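Local coordinates for protein peruvianin-I (Thevetia peruviana, PDB 6ORM) that hydrolyses proteins as a cysteine peptidase of plant latex, although its cupin fold is that of a germin-like protein, at the interface of chains A and B. Residues are numbered along the deposited sequence; one frame, centred on the assembly and turned at random. Chains: chain A/B, Peruvianin-I.

The interface of chains A and B. Residues chain A 91, 109-111, 114, 131-134; chain B 91, 157-159.
The phenol ring of A:Tyr109 has the backbone carbonyl oxygen of A:Asn114 in plane at its edge and turns away from chain B; what this residue presents to the partner is its own carbonyl. The other flat groups are two amides, those of A:Asn114 and B:Gln159, which cross obliquely with their planes 60° apart. B:Gln159 reaches over with CG anti to its backbone N (chi1 180°) and the chain extended beyond, so that its amide enters tip first between the A:Tyr109–A:Asn114 turn and the backbone of A:Met134. As modelled, OE1 faces acceptors: it lies 2.8 Å from A:Tyr109 O, 3.0 Å from A:Ser110 O and 3.0 Å from the side-chain OD1 of A:Asn114. On the other side NE2 is 2.9 Å from A:Met134 N, a donor against a donor. These clashes would resolve if the B:Gln159 amide were turned over: its nitrogen could then donate towards the carbonyl cluster, while its oxygen received the A:Met134 N-H, and the amide was probably built reversed. Water 1 lies 2.8 Å from A:Gly132 O and 2.8 Å from the modelled B:Gln159 NE2, linking the two chains. The CB of A:Met134 packs alongside the amide carbon. Beside this polar tip lies an apolar patch: CG2 of A:Thr111, anti to its carbonyl carbon, and CD2 of A:Leu133 both touch CG of the B:Pro91 ring, the latter at 3.8 Å. The CB of A:Thr111 also presses against the B:Gly158 carbonyl oxygen. Chain A contributes the turn following strand 104-109 and the loop entering strand 135-139; chain B contributes the loop after strand 87-89 and the start of strand 159-162. A twin patch exists across the two-fold axis, near which the Pro91 carbonyls of both chains approach, and the pair forms part of the hexameric assembly, as is typical of germins.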
loop_
_atom_site.group_PDB
_atom_site.type_symbol
_atom_site.label_atom_id
_atom_site.label_comp_id
_atom_site.label_asym_id
_atom_site.label_seq_id
_atom_site.Cartn_x
_atom_site.Cartn_y
_atom_site.Cartn_z
ATOM N N PRO A 91 -0.930 -17.300 -3.551
ATOM C CA PRO A 91 0.239 -16.433 -3.783
ATOM C C PRO A 91 0.098 -15.000 -3.290
ATOM O O PRO A 91 1.110 -14.397 -2.910
ATOM C CB PRO A 91 0.407 -16.484 -5.308
ATOM C CG PRO A 91 -0.208 -17.785 -5.708
ATOM C CD PRO A 91 -1.367 -17.985 -4.780
ATOM N N TYR A 109 4.045 -24.382 6.016
ATOM C CA TYR A 109 5.497 -24.417 6.154
ATOM C C TYR A 109 6.056 -23.004 6.042
ATOM O O TYR A 109 5.671 -22.252 5.139
ATOM C CB TYR A 109 6.136 -25.308 5.084
ATOM C CG TYR A 109 5.628 -26.731 5.066
ATOM C CD1 TYR A 109 4.441 -27.056 4.424
ATOM C CD2 TYR A 109 6.340 -27.752 5.684
ATOM C CE1 TYR A 109 3.974 -28.356 4.401
ATOM C CE2 TYR A 109 5.881 -29.057 5.664
ATOM C CZ TYR A 109 4.696 -29.350 5.022
ATOM O OH TYR A 109 4.230 -30.645 4.998
ATOM N N SER A 110 6.959 -22.649 6.953
ATOM C CA SER A 110 7.610 -21.351 6.887
ATOM C C SER A 110 8.736 -21.364 5.853
ATOM O O SER A 110 9.113 -22.405 5.311
ATOM C CB SER A 110 8.152 -20.954 8.259
ATOM O OG SER A 110 9.382 -21.600 8.530
ATOM N N THR A 111 9.288 -20.181 5.591
ATOM C CA THR A 111 10.435 -20.054 4.701
ATOM C C THR A 111 11.755 -20.357 5.399
ATOM O O THR A 111 12.813 -20.221 4.776
ATOM C CB THR A 111 10.488 -18.648 4.095
ATOM O OG1 THR A 111 10.575 -17.675 5.143
ATOM C CG2 THR A 111 9.242 -18.378 3.248
ATOM N N ASN A 114 11.431 -24.723 5.924
ATOM C CA ASN A 114 10.117 -25.358 5.843
ATOM C C ASN A 114 9.693 -25.946 7.186
ATOM O O ASN A 114 9.164 -27.057 7.261
ATOM C CB ASN A 114 10.090 -26.431 4.749
ATOM C CG ASN A 114 9.993 -25.843 3.357
ATOM O OD1 ASN A 114 9.793 -24.641 3.194
ATOM N ND2 ASN A 114 10.129 -26.691 2.345
ATOM N N PRO A 131 0.763 -15.091 3.944
ATOM C CA PRO A 131 0.591 -15.029 2.485
ATOM C C PRO A 131 1.661 -15.815 1.740
ATOM O O PRO A 131 2.856 -15.710 2.033
ATOM C CB PRO A 131 0.684 -13.528 2.180
ATOM C CG PRO A 131 1.429 -12.948 3.340
ATOM C CD PRO A 131 1.002 -13.760 4.528
ATOM N N GLY A 132 1.218 -16.607 0.763
ATOM C CA GLY A 132 2.110 -17.278 -0.155
ATOM C C GLY A 132 2.740 -18.551 0.361
ATOM O O GLY A 132 3.419 -19.241 -0.411
ATOM N N LEU A 133 2.543 -18.890 1.633
ATOM C CA LEU A 133 3.249 -20.015 2.227
ATOM C C LEU A 133 2.542 -21.325 1.907
ATOM O O LEU A 133 1.310 -21.405 1.900
ATOM C CB LEU A 133 3.368 -19.836 3.741
ATOM C CG LEU A 133 4.204 -18.645 4.216
ATOM C CD1 LEU A 133 4.558 -18.791 5.691
ATOM C CD2 LEU A 133 5.462 -18.486 3.366
ATOM N N MET A 134 3.345 -22.352 1.640
ATOM C CA MET A 134 2.833 -23.679 1.328
ATOM C C MET A 134 2.019 -24.217 2.497
ATOM O O MET A 134 2.443 -24.129 3.651
ATOM C CB MET A 134 4.006 -24.610 1.011
ATOM C CG MET A 134 3.648 -26.034 0.621
ATOM S SD MET A 134 5.112 -26.903 0.022
ATOM C CE MET A 134 6.215 -26.682 1.416
ATOM N N PRO B 91 7.611 -15.880 -1.623
ATOM C CA PRO B 91 6.217 -15.629 -1.217
ATOM C C PRO B 91 5.776 -14.173 -1.259
ATOM O O PRO B 91 4.591 -13.915 -1.505
ATOM C CB PRO B 91 6.171 -16.185 0.214
ATOM C CG PRO B 91 7.255 -17.211 0.251
ATOM C CD PRO B 91 8.346 -16.677 -0.625
ATOM N N GLY B 157 11.480 -13.633 1.246
ATOM C CA GLY B 157 11.286 -15.010 1.647
ATOM C C GLY B 157 11.571 -15.974 0.512
ATOM O O GLY B 157 11.485 -15.609 -0.661
ATOM N N GLY B 158 11.925 -17.207 0.861
ATOM C CA GLY B 158 12.213 -18.233 -0.118
ATOM C C GLY B 158 11.798 -19.585 0.417
ATOM O O GLY B 158 12.067 -19.902 1.580
ATOM N N GLN B 159 11.138 -20.391 -0.409
ATOM C CA GLN B 159 10.621 -21.677 0.029
ATOM C C GLN B 159 10.839 -22.698 -1.074
ATOM O O GLN B 159 10.495 -22.439 -2.229
ATOM C CB GLN B 159 9.130 -21.570 0.372
ATOM C CG GLN B 159 8.482 -22.859 0.834
ATOM C CD GLN B 159 7.306 -22.598 1.754
ATOM O OE1 GLN B 159 7.372 -22.867 2.954
ATOM N NE2 GLN B 159 6.230 -22.050 1.200
HETATM O O HOH W 1 5.503 -20.959 -1.225
#